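Local coordinates for basic blue protein (Cucumis sativus, PDB 2CBP) that binds one copper ion in a type 1 (blue) site and probably serves as an electron-transfer protein of the phytocyanin family, at residues 2-7 with 29-34; 47-52 with 88-93. All blocks are in the same frame, centred on the assembly; numbering follows the deposited sequence.

Contact 1 of 2, residues 2-7 with 29-34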
ATOM      1  N   VAL A   2       4.420 -14.163  -2.114  1.00 16.57           N
ATOM      2  CA  VAL A   2       3.893 -13.239  -1.098  1.00 15.02           C
ATOM      3  C   VAL A   2       5.029 -12.418  -0.502  1.00 13.85           C
ATOM      4  O   VAL A   2       6.108 -12.920  -0.188  1.00 15.78           O
ATOM      5  CB  VAL A   2       3.166 -14.026   0.014  1.00 16.53           C
ATOM      6  CG1 VAL A   2       2.589 -13.123   1.087  1.00 17.67           C
ATOM      7  CG2 VAL A   2       2.156 -14.975  -0.576  1.00 16.86           C
ATOM      8  N   TYR A   3       4.753 -11.141  -0.345  1.00  9.99           N
ATOM      9  CA  TYR A   3       5.657 -10.164   0.235  1.00 10.09           C
ATOM     10  C   TYR A   3       4.939  -9.502   1.430  1.00  6.45           C
ATOM     11  O   TYR A   3       3.761  -9.172   1.293  1.00 15.43           O
ATOM     12  CB  TYR A   3       6.067  -9.051  -0.743  1.00 10.34           C
ATOM     13  CG  TYR A   3       6.835  -9.602  -1.931  1.00 15.23           C
ATOM     14  CD1 TYR A   3       6.176 -10.225  -2.984  1.00 15.14           C
ATOM     15  CD2 TYR A   3       8.225  -9.517  -1.963  1.00 18.78           C
ATOM     16  CE1 TYR A   3       6.863 -10.754  -4.068  1.00 18.65           C
ATOM     17  CE2 TYR A   3       8.937 -10.044  -3.046  1.00 24.83           C
ATOM     18  CZ  TYR A   3       8.246 -10.655  -4.088  1.00 21.91           C
ATOM     19  OH  TYR A   3       8.923 -11.177  -5.155  1.00 25.32           O
ATOM     20  N   VAL A   4       5.702  -9.358   2.487  1.00  6.45           N
ATOM     21  CA  VAL A   4       5.176  -8.702   3.697  1.00  8.98           C
ATOM     22  C   VAL A   4       5.692  -7.248   3.632  1.00  5.18           C
ATOM     23  O   VAL A   4       6.889  -6.958   3.771  1.00 10.66           O
ATOM     24  CB  VAL A   4       5.557  -9.448   4.977  1.00  6.26           C
ATOM     25  CG1 VAL A   4       4.927  -8.780   6.208  1.00 11.14           C
ATOM     26  CG2 VAL A   4       5.219 -10.926   4.895  1.00  7.39           C
ATOM     27  N   VAL A   5       4.750  -6.375   3.365  1.00  6.80           N
ATOM     28  CA  VAL A   5       5.048  -4.934   3.275  1.00  9.19           C
ATOM     29  C   VAL A   5       5.674  -4.404   4.555  1.00  4.89           C
ATOM     30  O   VAL A   5       5.100  -4.534   5.657  1.00 10.70           O
ATOM     31  CB  VAL A   5       3.743  -4.176   2.932  1.00  9.00           C
ATOM     32  CG1 VAL A   5       4.006  -2.666   2.907  1.00 11.92           C
ATOM     33  CG2 VAL A   5       3.110  -4.680   1.667  1.00  9.05           C
ATOM     34  N   GLY A   6       6.834  -3.798   4.429  1.00  7.62           N
ATOM     35  CA  GLY A   6       7.587  -3.221   5.537  1.00  6.27           C
ATOM     36  C   GLY A   6       8.342  -4.248   6.360  1.00  6.22           C
ATOM     37  O   GLY A   6       8.940  -3.897   7.419  1.00  7.88           O
ATOM     38  N   GLY A   7       8.353  -5.494   5.907  1.00  5.25           N
ATOM     39  CA  GLY A   7       9.073  -6.547   6.672  1.00  7.89           C
ATOM     40  C   GLY A   7       8.507  -6.703   8.089  1.00  8.32           C
ATOM     41  O   GLY A   7       7.278  -6.681   8.309  1.00  8.87           O
ATOM     42  N   ILE A  29       1.239 -11.391  -4.229  1.00 10.54           N
ATOM     43  CA  ILE A  29       0.428 -10.913  -3.123  1.00  8.12           C
ATOM     44  C   ILE A  29       1.239 -10.038  -2.162  1.00  6.83           C
ATOM     45  O   ILE A  29       2.355 -10.362  -1.765  1.00  7.71           O
ATOM     46  CB  ILE A  29      -0.153 -12.068  -2.291  1.00 13.49           C
ATOM     47  CG1 ILE A  29      -1.069 -12.883  -3.185  1.00 21.04           C
ATOM     48  CG2 ILE A  29      -0.923 -11.565  -1.081  1.00  9.11           C
ATOM     49  CD1 ILE A  29      -1.413 -14.273  -2.653  1.00 27.04           C
ATOM     50  N   LEU A  30       0.604  -8.915  -1.804  1.00  6.97           N
ATOM     51  CA  LEU A  30       1.181  -7.988  -0.838  1.00  5.64           C
ATOM     52  C   LEU A  30       0.352  -8.233   0.452  1.00  5.50           C
ATOM     53  O   LEU A  30      -0.882  -8.230   0.365  1.00  7.43           O
ATOM     54  CB  LEU A  30       1.105  -6.529  -1.199  1.00  7.23           C
ATOM     55  CG  LEU A  30       1.836  -6.065  -2.452  1.00  4.90           C
ATOM     56  CD1 LEU A  30       1.870  -4.563  -2.469  1.00  8.13           C
ATOM     57  CD2 LEU A  30       3.209  -6.651  -2.541  1.00  9.25           C
ATOM     58  N   LEU A  31       1.073  -8.463   1.509  1.00  5.89           N
ATOM     59  CA  LEU A  31       0.457  -8.704   2.836  1.00  7.84           C
ATOM     60  C   LEU A  31       0.753  -7.503   3.736  1.00  3.98           C
ATOM     61  O   LEU A  31       1.906  -7.183   4.010  1.00  3.82           O
ATOM     62  CB  LEU A  31       0.982  -9.995   3.415  0.50  6.87           C
ATOM     63  CG  LEU A  31       0.269 -10.562   4.641  0.50  9.78           C
ATOM     64  CD1 LEU A  31       0.430 -12.061   4.614  0.50  9.68           C
ATOM     65  CD2 LEU A  31       0.774  -9.970   5.930  0.50 11.84           C
ATOM     66  N   PHE A  32      -0.330  -6.881   4.182  1.00  4.11           N
ATOM     67  CA  PHE A  32      -0.307  -5.690   5.020  1.00  2.16           C
ATOM     68  C   PHE A  32      -0.748  -5.990   6.454  1.00  3.86           C
ATOM     69  O   PHE A  32      -1.915  -6.338   6.653  1.00  6.19           O
ATOM     70  CB  PHE A  32      -1.258  -4.616   4.435  1.00  3.98           C
ATOM     71  CG  PHE A  32      -0.914  -4.053   3.084  1.00  4.22           C
ATOM     72  CD1 PHE A  32      -1.255  -4.718   1.920  1.00  5.45           C
ATOM     73  CD2 PHE A  32      -0.252  -2.817   2.992  1.00  8.79           C
ATOM     74  CE1 PHE A  32      -0.928  -4.201   0.666  1.00  3.40           C
ATOM     75  CE2 PHE A  32       0.071  -2.268   1.746  1.00  7.71           C
ATOM     76  CZ  PHE A  32      -0.282  -2.974   0.589  1.00  3.57           C
ATOM     77  N   ASN A  33       0.200  -5.793   7.355  1.00 10.40           N
ATOM     78  CA  ASN A  33      -0.032  -5.997   8.788  1.00  8.01           C
ATOM     79  C   ASN A  33      -0.041  -4.655   9.535  1.00  6.30           C
ATOM     80  O   ASN A  33       0.975  -3.929   9.445  1.00  4.09           O
ATOM     81  CB  ASN A  33       1.050  -6.868   9.427  1.00  8.02           C
ATOM     82  CG  ASN A  33       1.080  -8.309   8.969  1.00  8.72           C
ATOM     83  OD1 ASN A  33       0.047  -8.981   8.892  1.00 12.12           O
ATOM     84  ND2 ASN A  33       2.286  -8.760   8.706  1.00 12.22           N
ATOM     85  N   TYR A  34      -1.114  -4.438  10.275  1.00  5.91           N
ATOM     86  CA  TYR A  34      -1.235  -3.201  11.066  1.00  6.02           C
ATOM     87  C   TYR A  34      -2.421  -3.250  12.010  1.00  8.40           C
ATOM     88  O   TYR A  34      -3.288  -4.149  11.933  1.00  5.20           O
ATOM     89  CB  TYR A  34      -1.425  -1.991  10.059  1.00  4.95           C
ATOM     90  CG  TYR A  34      -2.646  -2.254   9.236  1.00  2.25           C
ATOM     91  CD1 TYR A  34      -2.616  -3.078   8.097  1.00  3.00           C
ATOM     92  CD2 TYR A  34      -3.894  -1.697   9.594  1.00  3.68           C
ATOM     93  CE1 TYR A  34      -3.739  -3.348   7.377  1.00  2.00           C
ATOM     94  CE2 TYR A  34      -5.029  -1.973   8.862  1.00  5.18           C
ATOM     95  CZ  TYR A  34      -4.964  -2.798   7.742  1.00  5.88           C
ATOM     96  OH  TYR A  34      -6.143  -3.028   7.082  1.00  6.12           O
TER
HETATM   97  O   HOH W   1       2.732  -5.922   6.383  1.00  5.01           O
HETATM   98  O   HOH W   2       4.771  -7.498   9.599  1.00 14.86           O

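Contact 2 of 2, residues 47-52 with 88-93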
ATOM      1  N   GLY A  47      -2.226   9.724  -9.328  1.00  4.30           N
ATOM      2  CA  GLY A  47      -2.560  11.072  -8.894  1.00  8.22           C
ATOM      3  C   GLY A  47      -2.789  11.206  -7.402  1.00  9.12           C
ATOM      4  O   GLY A  47      -2.283  12.132  -6.719  1.00  9.60           O
ATOM      5  N   GLY A  48      -3.578  10.286  -6.893  1.00  7.96           N
ATOM      6  CA  GLY A  48      -3.936  10.193  -5.479  1.00 10.19           C
ATOM      7  C   GLY A  48      -2.695   9.879  -4.664  1.00 12.62           C
ATOM      8  O   GLY A  48      -2.471  10.438  -3.566  1.00 13.33           O
ATOM      9  N   PHE A  49      -1.860   9.004  -5.232  1.00  7.74           N
ATOM     10  CA  PHE A  49      -0.624   8.615  -4.563  1.00  6.35           C
ATOM     11  C   PHE A  49       0.251   9.870  -4.360  1.00 10.00           C
ATOM     12  O   PHE A  49       0.820  10.086  -3.287  1.00 10.43           O
ATOM     13  CB  PHE A  49       0.141   7.533  -5.300  1.00  8.26           C
ATOM     14  CG  PHE A  49       1.511   7.189  -4.833  1.00  6.63           C
ATOM     15  CD1 PHE A  49       1.707   6.240  -3.797  1.00  4.40           C
ATOM     16  CD2 PHE A  49       2.631   7.786  -5.392  1.00  6.32           C
ATOM     17  CE1 PHE A  49       2.978   5.906  -3.360  1.00  8.09           C
ATOM     18  CE2 PHE A  49       3.907   7.455  -4.961  1.00  9.20           C
ATOM     19  CZ  PHE A  49       4.106   6.529  -3.943  1.00  8.91           C
ATOM     20  N   SER A  50       0.339  10.640  -5.436  1.00  6.15           N
ATOM     21  CA  SER A  50       1.178  11.842  -5.406  1.00  7.05           C
ATOM     22  C   SER A  50       0.642  12.936  -4.533  1.00  7.10           C
ATOM     23  O   SER A  50       1.472  13.557  -3.820  1.00 15.33           O
ATOM     24  CB  SER A  50       1.436  12.326  -6.835  1.00 13.30           C
ATOM     25  OG  SER A  50       2.279  11.402  -7.523  1.00 20.36           O
ATOM     26  N   THR A  51      -0.647  13.213  -4.550  1.00  9.02           N
ATOM     27  CA  THR A  51      -1.219  14.308  -3.752  1.00  6.01           C
ATOM     28  C   THR A  51      -1.784  13.910  -2.396  1.00  9.22           C
ATOM     29  O   THR A  51      -2.201  14.787  -1.622  1.00  6.73           O
ATOM     30  CB  THR A  51      -2.320  14.993  -4.590  1.00 10.72           C
ATOM     31  OG1 THR A  51      -3.339  14.007  -4.763  1.00 11.37           O
ATOM     32  CG2 THR A  51      -1.796  15.511  -5.919  1.00 14.04           C
ATOM     33  N   CYS A  52      -1.849  12.618  -2.150  1.00  7.33           N
ATOM     34  CA  CYS A  52      -2.409  12.092  -0.903  1.00  4.26           C
ATOM     35  C   CYS A  52      -3.895  12.408  -0.845  1.00 10.43           C
ATOM     36  O   CYS A  52      -4.463  12.595   0.241  1.00  9.76           O
ATOM     37  CB  CYS A  52      -1.617  12.630   0.302  1.00  5.56           C
ATOM     38  SG  CYS A  52      -0.042  11.789   0.472  1.00  6.39           S
ATOM     39  N   GLY A  88       4.593   9.604   4.581  1.00 11.13           N
ATOM     40  CA  GLY A  88       5.300   8.474   3.916  1.00  7.70           C
ATOM     41  C   GLY A  88       4.686   7.110   4.030  1.00  9.19           C
ATOM     42  O   GLY A  88       5.346   6.079   3.773  1.00  9.15           O
ATOM     43  N   MET A  89       3.412   7.086   4.412  1.00  6.55           N
ATOM     44  CA  MET A  89       2.657   5.819   4.552  1.00  7.81           C
ATOM     45  C   MET A  89       1.912   5.597   3.223  1.00  2.90           C
ATOM     46  O   MET A  89       0.729   5.806   3.045  1.00  4.75           O
ATOM     47  CB  MET A  89       1.780   5.819   5.789  1.00  4.93           C
ATOM     48  CG  MET A  89       1.205   4.459   6.041  1.00  6.93           C
ATOM     49  SD  MET A  89       0.695   4.253   7.770  1.00  4.92           S
ATOM     50  CE  MET A  89       0.187   2.494   7.611  1.00  4.79           C
ATOM     51  N   LYS A  90       2.758   5.215   2.250  1.00  5.67           N
ATOM     52  CA  LYS A  90       2.326   4.956   0.873  1.00  3.63           C
ATOM     53  C   LYS A  90       3.403   4.179   0.121  1.00  2.72           C
ATOM     54  O   LYS A  90       4.594   4.289   0.452  1.00  4.26           O
ATOM     55  CB  LYS A  90       2.101   6.303   0.126  1.00  8.68           C
ATOM     56  CG  LYS A  90       3.379   7.101   0.080  1.00 10.96           C
ATOM     57  CD  LYS A  90       3.548   8.162  -0.929  1.00 21.65           C
ATOM     58  CE  LYS A  90       2.579   9.281  -0.939  1.00 20.59           C
ATOM     59  NZ  LYS A  90       3.064  10.380  -1.852  1.00 17.14           N
ATOM     60  N   ILE A  91       2.948   3.386  -0.855  1.00  7.61           N
ATOM     61  CA  ILE A  91       3.865   2.601  -1.682  1.00  2.83           C
ATOM     62  C   ILE A  91       3.322   2.540  -3.107  1.00  2.00           C
ATOM     63  O   ILE A  91       2.122   2.540  -3.391  1.00  2.66           O
ATOM     64  CB  ILE A  91       4.186   1.188  -1.223  1.00  6.67           C
ATOM     65  CG1 ILE A  91       2.906   0.398  -1.053  1.00  8.14           C
ATOM     66  CG2 ILE A  91       5.035   1.183   0.041  1.00  6.74           C
ATOM     67  CD1 ILE A  91       3.008  -1.105  -0.769  1.00  9.06           C
ATOM     68  N   ALA A  92       4.315   2.450  -4.001  1.00  5.14           N
ATOM     69  CA  ALA A  92       4.003   2.318  -5.436  1.00  6.35           C
ATOM     70  C   ALA A  92       4.774   1.048  -5.903  1.00  6.04           C
ATOM     71  O   ALA A  92       5.942   0.911  -5.589  1.00  5.05           O
ATOM     72  CB  ALA A  92       4.346   3.536  -6.231  1.00  8.08           C
ATOM     73  N   VAL A  93       4.036   0.215  -6.646  1.00  6.52           N
ATOM     74  CA  VAL A  93       4.649  -1.018  -7.178  1.00  4.11           C
ATOM     75  C   VAL A  93       4.259  -1.193  -8.650  1.00  2.58           C
ATOM     76  O   VAL A  93       3.236  -0.670  -9.119  1.00  5.17           O
ATOM     77  CB  VAL A  93       4.267  -2.227  -6.309  1.00  8.39           C
ATOM     78  CG1 VAL A  93       4.453  -1.993  -4.814  1.00  7.15           C
ATOM     79  CG2 VAL A  93       2.854  -2.714  -6.576  1.00 10.36           C
TER

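Contact 1 of 2, residues 2-7 with 29-34
Val5 reaches across to Leu30, Leu31 and Phe32 beside the parallel pairing of 2-4 with 29-33. Val5 CB lies 3.7 Å from Leu31 O, the oxygen that its own N-H bonds. Of the two methyls, CG1 is anti to the backbone N (chi1 177°) and brushes Phe32 CE2, which sets CG2 beside the backbone N, anti to the carbonyl carbon. Val5 CG2 does most of the touching: it lies 3.6 Å from Leu31 O, packs against Leu30 CB and sits over the centre of the Phe32 ring, 3.9 Å from its centroid, a CH-pi contact. Trp11 meets the same ring edge-to-face.

The backbones of 2-4 and 29-33 run 28° from parallel. Tyr3 N donates to Ile29 O (2.9 Å), and Leu31 N to Tyr3 O (2.8 Å); Val5 N then reaches Leu31 O at 3.0 Å. Val2, Ile29, Val4 and Leu31 share one face, where Val2 CG2 lies beside Ile29 CB; Tyr3 and Leu30 share the other.

A type II turn from Val4 to Gly7, closed by Gly7 N to Val4 O, leads the chain off, and water takes over the pairing. One molecule donates to Val5 O and Leu31 O and accepts from Asn33 N; a second joins Gly7 O to Asn33 ND2, which also lies 3.6 Å from Val4 CG1. This parallel pairing of the N-terminal strand is a feature of the cupredoxin beta-sandwich.

Contact 2 of 2, residues 47-52 with 88-93
Phe49 and Lys90 cross at about a right angle, the lysine chain passing over one face of the ring while the methyl of Ala92 covers the opposite face. The CA-CB bond of Phe49 points toward strand 90-93, and CG stands anti to the backbone N (chi1 171°). On the lysine side Lys90 CD presses on the CE1-CZ side of the ring, 3.4 Å from Phe49 CE1, and CE lies above the ring centre. The ammonium follows: Lys90 NZ is 4.3 Å from the Phe49 ring centroid and only 10° off its normal, a cation-pi contact joined to the CH-pi contact of CD. On the other face Ala92 CB sits toward the rim, 3.8 Å from Phe49 CZ. Lys90 and Ala92, alternate residues of one strand, clasp the two faces, and the intervening Ile91 puts its N at the edge, in the ring plane. Tyr76 of the adjoining strand 73-78 also meets the ring, with the planes inclined.

Lys90 bends at chi3 (59°), which turns CE over the ring. From there Lys90 NZ donates to Phe49 O at 2.7 Å, approaching from out of the carbonyl plane. One residue therefore receives the ammonium twice, through its carbonyl and through its ring, and both would help to stabilise the charge. Cys52, just past the helix with positive phi, lays SG 3.9 Å from Lys90 CE; this sulfur forms the disulfide with Cys85.

The contact fastens helix 46-51 to the sandwich beside the metal site. Met89, immediately before Lys90, is a copper ligand together with His39, Cys79 and His84, and the nearby disulfide belongs to the phytocyanin form of the cupredoxin fold.

Overall arrangement
From the N terminus, strand 2-4 is followed by a long excursion without helix or strand, which contact 1 closes when strand 29-33 comes alongside. The chain then passes the copper ligand His39 and strand 41-44 before helix 46-51. Contact 2 closes a second loop, holding strands 59-61, 65-69 and 73-78, when strand 90-95 returns to that helix. The two loops follow in series, neither nested nor crossed. Contact 1 joins strands within one sheet; contact 2 fixes the helix to an edge strand of the other. Ile91 links them: its CD1 packs against Leu30, Phe32 and Val5 in the sandwich interior.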